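Long-range contact in peptidase M42 (Thaumarchaeota archaeon SCGC AB-539-E09, PDB 5DS0), which probably acts as a metal-dependent aminopeptidase of the M42 (TET) family, trimming residues from the N-termini of peptides in a twelve-subunit assembly: residues T254-S268 and I288-T300. Numbering follows the deposited sequence.
Sequences TKMGKGPGLVTYDRS and IPLQLSQMSGGGT
With CG anti to its carbonyl carbon (chi1 -51°) and the chain extended beyond, Gln291 carries its amide into the loop formed by 254-259. There Gln291 OE1 accepts from Lys255 N at 2.9 Å, while Gln291 NE2 donates to Lys255 O and, at 2.8 Å and nearly straight, to Gly259 O. Both acceptors lie in the amide plane, and the CB of Lys258 packs on the amide carbon CD. Three bonds thus fix the amide's rotation; an alanine here would probably leave the Lys255 N-H and the Lys255 and Gly259 carbonyls without these mates and the loop held less firmly to the strand. Beyond it, strands 261-263 and 291-295 pair in parallel, Leu262 N and O bonding to Gln291 O and Ser293 N. At the beta bulge that follows, Thr264 turns OG1 between its backbone N and carbonyl carbon (chi1 58°), and both its N and OG1 donate to Ser293 O, the hydroxyl from above the carbonyl plane. Thr264 OG1 in turn accepts from Gln294 NE2 at 3.1 Å, in that amide's plane; Asn86 and Val74 of a second subunit also bond the Gln294 amide. Past Asp266, whose OD1 closes an Asx turn onto Ser268 N, Ser268 OG accepts from Thr300 N at 3.2 Å. Ser293 OG bonds Asp239. Polar side chains therefore tie the two segments together and to a neighbouring subunit, and the contact ends close to the metal site, the Thr300 side chain about 6 Å from a cobalt ion.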
ATOM      1  N   THR C 254      32.113  17.789 -11.750  1.00 50.46           N
ATOM      2  CA  THR C 254      33.555  17.566 -11.864  1.00 47.77           C
ATOM      3  C   THR C 254      33.906  16.159 -12.296  1.00 47.15           C
ATOM      4  O   THR C 254      33.192  15.210 -11.993  1.00 45.71           O
ATOM      5  CB  THR C 254      34.302  17.871 -10.564  1.00 47.62           C
ATOM      6  OG1 THR C 254      33.740  17.117  -9.491  1.00 47.55           O
ATOM      7  CG2 THR C 254      34.202  19.334 -10.234  1.00 48.23           C
ATOM      8  N   LYS C 255      35.012  16.058 -13.025  1.00 46.78           N
ATOM      9  CA  LYS C 255      35.540  14.795 -13.505  1.00 48.20           C
ATOM     10  C   LYS C 255      36.974  14.625 -13.049  1.00 45.22           C
ATOM     11  O   LYS C 255      37.762  15.570 -13.070  1.00 46.06           O
ATOM     12  CB  LYS C 255      35.473  14.752 -15.031  1.00 52.45           C
ATOM     13  CG  LYS C 255      34.063  14.895 -15.584  1.00 57.92           C
ATOM     14  CD  LYS C 255      33.992  14.628 -17.074  1.00 63.94           C
ATOM     15  CE  LYS C 255      32.561  14.460 -17.563  1.00 68.55           C
ATOM     16  NZ  LYS C 255      31.906  13.203 -17.102  1.00 73.44           N
HETATM   17  N   MSE C 256      37.320  13.421 -12.633  1.00 42.77           N
HETATM   18  CA  MSE C 256      38.667  13.151 -12.170  1.00 41.32           C
HETATM   19  C   MSE C 256      39.574  13.245 -13.359  1.00 40.91           C
HETATM   20  O   MSE C 256      39.321  12.636 -14.402  1.00 41.64           O
HETATM   21  CB  MSE C 256      38.725  11.769 -11.543  1.00 41.42           C
HETATM   22  CG  MSE C 256      40.087  11.471 -10.951  1.00 41.76           C
HETATM   23 SE   MSE C 256      40.172   9.594 -10.365  0.81 44.68          SE
HETATM   24  CE  MSE C 256      40.310   8.638 -12.080  1.00 44.29           C
ATOM     25  N   GLY C 257      40.633  14.033 -13.219  1.00 40.20           N
ATOM     26  CA  GLY C 257      41.636  14.191 -14.274  1.00 40.76           C
ATOM     27  C   GLY C 257      41.490  15.418 -15.150  1.00 40.85           C
ATOM     28  O   GLY C 257      42.373  15.711 -15.936  1.00 42.39           O
ATOM     29  N   LYS C 258      40.396  16.151 -14.996  1.00 41.14           N
ATOM     30  CA  LYS C 258      40.128  17.353 -15.783  1.00 41.52           C
ATOM     31  C   LYS C 258      40.425  18.634 -15.004  1.00 38.91           C
ATOM     32  O   LYS C 258      40.035  19.720 -15.415  1.00 38.10           O
ATOM     33  CB  LYS C 258      38.675  17.349 -16.244  1.00 43.62           C
ATOM     34  CG  LYS C 258      38.363  16.256 -17.240  1.00 46.94           C
ATOM     35  CD  LYS C 258      38.790  16.673 -18.634  1.00 51.16           C
ATOM     36  CE  LYS C 258      39.374  15.505 -19.417  1.00 55.20           C
ATOM     37  NZ  LYS C 258      39.874  15.985 -20.734  1.00 57.00           N
ATOM     38  N   GLY C 259      41.122  18.504 -13.882  1.00 37.41           N
ATOM     39  CA  GLY C 259      41.666  19.664 -13.169  1.00 36.58           C
ATOM     40  C   GLY C 259      40.970  19.941 -11.859  1.00 35.40           C
ATOM     41  O   GLY C 259      39.908  19.407 -11.604  1.00 35.06           O
ATOM     42  N   PRO C 260      41.566  20.786 -11.012  1.00 35.08           N
ATOM     43  CA  PRO C 260      40.902  21.140  -9.770  1.00 34.59           C
ATOM     44  C   PRO C 260      39.596  21.855 -10.023  1.00 34.25           C
ATOM     45  O   PRO C 260      39.374  22.394 -11.107  1.00 34.83           O
ATOM     46  CB  PRO C 260      41.889  22.086  -9.091  1.00 34.97           C
ATOM     47  CG  PRO C 260      42.755  22.594 -10.193  1.00 35.80           C
ATOM     48  CD  PRO C 260      42.879  21.434 -11.131  1.00 36.00           C
ATOM     49  N   GLY C 261      38.734  21.844  -9.018  1.00 33.40           N
ATOM     50  CA  GLY C 261      37.439  22.474  -9.120  1.00 32.88           C
ATOM     51  C   GLY C 261      37.404  23.781  -8.368  1.00 32.58           C
ATOM     52  O   GLY C 261      38.223  24.038  -7.488  1.00 32.45           O
ATOM     53  N   LEU C 262      36.448  24.620  -8.737  1.00 32.15           N
ATOM     54  CA  LEU C 262      36.156  25.843  -8.004  1.00 30.63           C
ATOM     55  C   LEU C 262      34.680  25.840  -7.702  1.00 29.31           C
ATOM     56  O   LEU C 262      33.846  25.732  -8.593  1.00 28.79           O
ATOM     57  CB  LEU C 262      36.506  27.051  -8.844  1.00 31.02           C
ATOM     58  CG  LEU C 262      36.185  28.373  -8.172  1.00 31.18           C
ATOM     59  CD1 LEU C 262      37.145  28.619  -7.027  1.00 31.23           C
ATOM     60  CD2 LEU C 262      36.277  29.511  -9.170  1.00 31.87           C
ATOM     61  N   VAL C 263      34.356  25.948  -6.432  1.00 28.99           N
ATOM     62  CA  VAL C 263      32.978  25.836  -6.012  1.00 29.08           C
ATOM     63  C   VAL C 263      32.317  27.198  -6.135  1.00 29.27           C
ATOM     64  O   VAL C 263      32.716  28.147  -5.440  1.00 31.71           O
ATOM     65  CB  VAL C 263      32.875  25.335  -4.565  1.00 28.69           C
ATOM     66  CG1 VAL C 263      31.423  25.252  -4.130  1.00 29.24           C
ATOM     67  CG2 VAL C 263      33.529  23.986  -4.425  1.00 28.59           C
ATOM     68  N   THR C 264      31.276  27.258  -6.951  1.00 28.93           N
ATOM     69  CA  THR C 264      30.528  28.472  -7.204  1.00 29.52           C
ATOM     70  C   THR C 264      29.319  28.637  -6.286  1.00 30.59           C
ATOM     71  O   THR C 264      28.716  29.708  -6.242  1.00 30.72           O
ATOM     72  CB  THR C 264      29.996  28.469  -8.640  1.00 30.04           C
ATOM     73  OG1 THR C 264      29.164  27.318  -8.848  1.00 30.09           O
ATOM     74  CG2 THR C 264      31.143  28.427  -9.623  1.00 30.08           C
ATOM     75  N   TYR C 265      28.925  27.556  -5.607  1.00 32.03           N
ATOM     76  CA  TYR C 265      27.826  27.581  -4.649  1.00 32.90           C
ATOM     77  C   TYR C 265      27.803  26.292  -3.851  1.00 33.52           C
ATOM     78  O   TYR C 265      27.981  25.225  -4.399  1.00 32.50           O
ATOM     79  CB  TYR C 265      26.462  27.764  -5.331  1.00 33.24           C
ATOM     80  CG  TYR C 265      25.330  27.488  -4.382  1.00 34.01           C
ATOM     81  CD1 TYR C 265      25.011  28.395  -3.390  1.00 34.27           C
ATOM     82  CD2 TYR C 265      24.608  26.298  -4.430  1.00 35.30           C
ATOM     83  CE1 TYR C 265      23.986  28.146  -2.486  1.00 35.17           C
ATOM     84  CE2 TYR C 265      23.585  26.032  -3.521  1.00 35.89           C
ATOM     85  CZ  TYR C 265      23.281  26.967  -2.559  1.00 35.73           C
ATOM     86  OH  TYR C 265      22.289  26.749  -1.647  1.00 37.34           O
ATOM     87  N   ASP C 266      27.593  26.404  -2.547  1.00 35.75           N
ATOM     88  CA  ASP C 266      27.312  25.239  -1.732  1.00 38.35           C
ATOM     89  C   ASP C 266      26.380  25.629  -0.590  1.00 40.87           C
ATOM     90  O   ASP C 266      26.117  26.814  -0.362  1.00 42.27           O
ATOM     91  CB  ASP C 266      28.605  24.503  -1.292  1.00 39.71           C
ATOM     92  CG  ASP C 266      29.382  25.209  -0.166  1.00 42.38           C
ATOM     93  OD1 ASP C 266      28.834  25.273   0.948  1.00 46.54           O
ATOM     94  OD2 ASP C 266      30.555  25.649  -0.358  1.00 43.45           O
ATOM     95  N   ARG C 267      25.835  24.625   0.080  1.00 44.22           N
ATOM     96  CA  ARG C 267      24.835  24.827   1.124  1.00 46.58           C
ATOM     97  C   ARG C 267      25.366  25.703   2.271  1.00 44.02           C
ATOM     98  O   ARG C 267      24.599  26.407   2.907  1.00 43.34           O
ATOM     99  CB  ARG C 267      24.364  23.457   1.645  1.00 52.36           C
ATOM    100  CG  ARG C 267      23.178  23.466   2.623  1.00 58.75           C
ATOM    101  CD  ARG C 267      22.841  22.068   3.200  1.00 65.72           C
ATOM    102  NE  ARG C 267      24.028  21.514   3.869  1.00 72.26           N
ATOM    103  CZ  ARG C 267      24.140  20.280   4.371  1.00 75.51           C
ATOM    104  NH1 ARG C 267      23.136  19.414   4.287  1.00 74.21           N
ATOM    105  NH2 ARG C 267      25.277  19.907   4.958  1.00 78.12           N
ATOM    106  N   SER C 268      26.673  25.660   2.526  1.00 41.55           N
ATOM    107  CA  SER C 268      27.292  26.414   3.623  1.00 40.60           C
ATOM    108  C   SER C 268      27.793  27.821   3.261  1.00 39.27           C
ATOM    109  O   SER C 268      28.031  28.635   4.157  1.00 38.17           O
ATOM    110  CB  SER C 268      28.451  25.598   4.249  1.00 41.42           C
ATOM    111  OG  SER C 268      29.617  25.595   3.437  1.00 40.70           O
ATOM    112  N   ILE C 288      46.111  26.695 -16.034  1.00 47.24           N
ATOM    113  CA  ILE C 288      45.759  25.574 -15.179  1.00 44.48           C
ATOM    114  C   ILE C 288      44.293  25.250 -15.394  1.00 42.77           C
ATOM    115  O   ILE C 288      43.432  26.106 -15.170  1.00 42.47           O
ATOM    116  CB  ILE C 288      46.003  25.928 -13.710  1.00 44.34           C
ATOM    117  CG1 ILE C 288      47.503  26.133 -13.481  1.00 45.92           C
ATOM    118  CG2 ILE C 288      45.486  24.835 -12.806  1.00 43.73           C
ATOM    119  CD1 ILE C 288      47.859  26.820 -12.178  1.00 45.45           C
ATOM    120  N   PRO C 289      43.992  24.018 -15.831  1.00 42.38           N
ATOM    121  CA  PRO C 289      42.588  23.657 -16.051  1.00 42.00           C
ATOM    122  C   PRO C 289      41.784  23.751 -14.750  1.00 41.09           C
ATOM    123  O   PRO C 289      42.291  23.383 -13.680  1.00 41.99           O
ATOM    124  CB  PRO C 289      42.670  22.210 -16.532  1.00 42.20           C
ATOM    125  CG  PRO C 289      43.939  21.684 -15.948  1.00 42.01           C
ATOM    126  CD  PRO C 289      44.883  22.849 -15.927  1.00 42.69           C
ATOM    127  N   LEU C 290      40.562  24.260 -14.838  1.00 39.30           N
ATOM    128  CA  LEU C 290      39.771  24.542 -13.658  1.00 38.18           C
ATOM    129  C   LEU C 290      38.304  24.250 -13.929  1.00 37.59           C
ATOM    130  O   LEU C 290      37.732  24.797 -14.862  1.00 38.62           O
ATOM    131  CB  LEU C 290      39.959  26.002 -13.281  1.00 38.53           C
ATOM    132  CG  LEU C 290      39.280  26.440 -11.990  1.00 39.41           C
ATOM    133  CD1 LEU C 290      39.957  25.816 -10.779  1.00 39.42           C
ATOM    134  CD2 LEU C 290      39.292  27.956 -11.870  1.00 39.97           C
ATOM    135  N   GLN C 291      37.689  23.389 -13.126  1.00 36.69           N
ATOM    136  CA  GLN C 291      36.302  22.977 -13.372  1.00 37.02           C
ATOM    137  C   GLN C 291      35.327  23.714 -12.457  1.00 37.02           C
ATOM    138  O   GLN C 291      35.442  23.640 -11.248  1.00 35.42           O
ATOM    139  CB  GLN C 291      36.133  21.475 -13.149  1.00 36.82           C
ATOM    140  CG  GLN C 291      37.138  20.602 -13.879  1.00 36.97           C
ATOM    141  CD  GLN C 291      36.855  19.127 -13.709  1.00 36.99           C
ATOM    142  OE1 GLN C 291      35.860  18.619 -14.215  1.00 37.82           O
ATOM    143  NE2 GLN C 291      37.705  18.434 -12.958  1.00 36.78           N
ATOM    144  N   LEU C 292      34.373  24.432 -13.034  1.00 37.71           N
ATOM    145  CA  LEU C 292      33.362  25.086 -12.221  1.00 37.41           C
ATOM    146  C   LEU C 292      32.453  24.041 -11.625  1.00 38.01           C
ATOM    147  O   LEU C 292      31.954  23.178 -12.334  1.00 39.00           O
ATOM    148  CB  LEU C 292      32.560  26.073 -13.052  1.00 37.41           C
ATOM    149  CG  LEU C 292      33.347  27.275 -13.568  1.00 37.47           C
ATOM    150  CD1 LEU C 292      32.398  28.248 -14.244  1.00 38.29           C
ATOM    151  CD2 LEU C 292      34.105  27.980 -12.453  1.00 36.57           C
ATOM    152  N   SER C 293      32.254  24.125 -10.317  1.00 38.79           N
ATOM    153  CA  SER C 293      31.547  23.101  -9.557  1.00 40.43           C
ATOM    154  C   SER C 293      30.492  23.708  -8.639  1.00 40.64           C
ATOM    155  O   SER C 293      30.534  24.887  -8.320  1.00 39.11           O
ATOM    156  CB  SER C 293      32.550  22.324  -8.713  1.00 41.46           C
ATOM    157  OG  SER C 293      31.909  21.586  -7.692  1.00 44.24           O
ATOM    158  N   GLN C 294      29.542  22.881  -8.220  1.00 42.91           N
ATOM    159  CA  GLN C 294      28.492  23.313  -7.321  1.00 45.40           C
ATOM    160  C   GLN C 294      28.079  22.145  -6.448  1.00 48.17           C
ATOM    161  O   GLN C 294      27.757  21.115  -6.974  1.00 52.46           O
ATOM    162  CB  GLN C 294      27.306  23.815  -8.141  1.00 46.05           C
ATOM    163  CG  GLN C 294      26.712  25.110  -7.619  1.00 46.94           C
ATOM    164  CD  GLN C 294      25.734  25.758  -8.588  1.00 48.02           C
ATOM    165  OE1 GLN C 294      24.536  25.466  -8.561  1.00 48.76           O
ATOM    166  NE2 GLN C 294      26.236  26.656  -9.441  1.00 48.24           N
HETATM  167  N   MSE C 295      28.085  22.299  -5.128  1.00 52.14           N
HETATM  168  CA  MSE C 295      27.683  21.216  -4.217  1.00 57.16           C
HETATM  169  C   MSE C 295      26.381  21.579  -3.549  1.00 57.74           C
HETATM  170  O   MSE C 295      26.354  22.121  -2.436  1.00 60.58           O
HETATM  171  CB  MSE C 295      28.767  20.918  -3.182  1.00 63.34           C
HETATM  172  CG  MSE C 295      30.176  20.911  -3.783  1.00 70.85           C
HETATM  173 SE   MSE C 295      31.608  20.802  -2.417  0.70 82.27          SE
HETATM  174  CE  MSE C 295      30.762  21.532  -0.785  1.00 78.32           C
ATOM    175  N   SER C 296      25.288  21.315  -4.255  1.00 57.77           N
ATOM    176  CA  SER C 296      23.908  21.546  -3.770  1.00 58.51           C
ATOM    177  C   SER C 296      23.601  21.119  -2.312  1.00 59.80           C
ATOM    178  O   SER C 296      22.864  21.810  -1.596  1.00 56.69           O
ATOM    179  CB  SER C 296      22.938  20.832  -4.718  1.00 59.03           C
ATOM    180  OG  SER C 296      21.746  20.478  -4.056  1.00 59.90           O
ATOM    181  N   GLY C 297      24.172  19.996  -1.875  1.00 61.11           N
ATOM    182  CA  GLY C 297      23.877  19.460  -0.547  1.00 62.40           C
ATOM    183  C   GLY C 297      25.086  19.029   0.272  1.00 62.64           C
ATOM    184  O   GLY C 297      25.135  17.913   0.783  1.00 62.89           O
ATOM    185  N   GLY C 298      26.050  19.929   0.426  1.00 62.26           N
ATOM    186  CA  GLY C 298      27.208  19.671   1.271  1.00 60.87           C
ATOM    187  C   GLY C 298      27.815  20.984   1.697  1.00 61.14           C
ATOM    188  O   GLY C 298      27.532  22.025   1.104  1.00 62.47           O
ATOM    189  N   GLY C 299      28.649  20.943   2.726  1.00 60.26           N
ATOM    190  CA  GLY C 299      29.327  22.146   3.218  1.00 58.74           C
ATOM    191  C   GLY C 299      30.820  21.943   3.413  1.00 57.07           C
ATOM    192  O   GLY C 299      31.325  20.831   3.243  1.00 55.50           O
ATOM    193  N   THR C 300      31.499  23.019   3.823  1.00 53.36           N
ATOM    194  CA  THR C 300      32.954  23.049   3.972  1.00 50.43           C
ATOM    195  C   THR C 300      33.373  23.876   5.171  1.00 47.59           C
ATOM    196  O   THR C 300      32.571  24.618   5.727  1.00 46.14           O
ATOM    197  CB  THR C 300      33.611  23.686   2.737  1.00 49.73           C
ATOM    198  OG1 THR C 300      33.041  24.986   2.507  1.00 52.05           O
ATOM    199  CG2 THR C 300      33.384  22.826   1.521  1.00 48.79           C
TER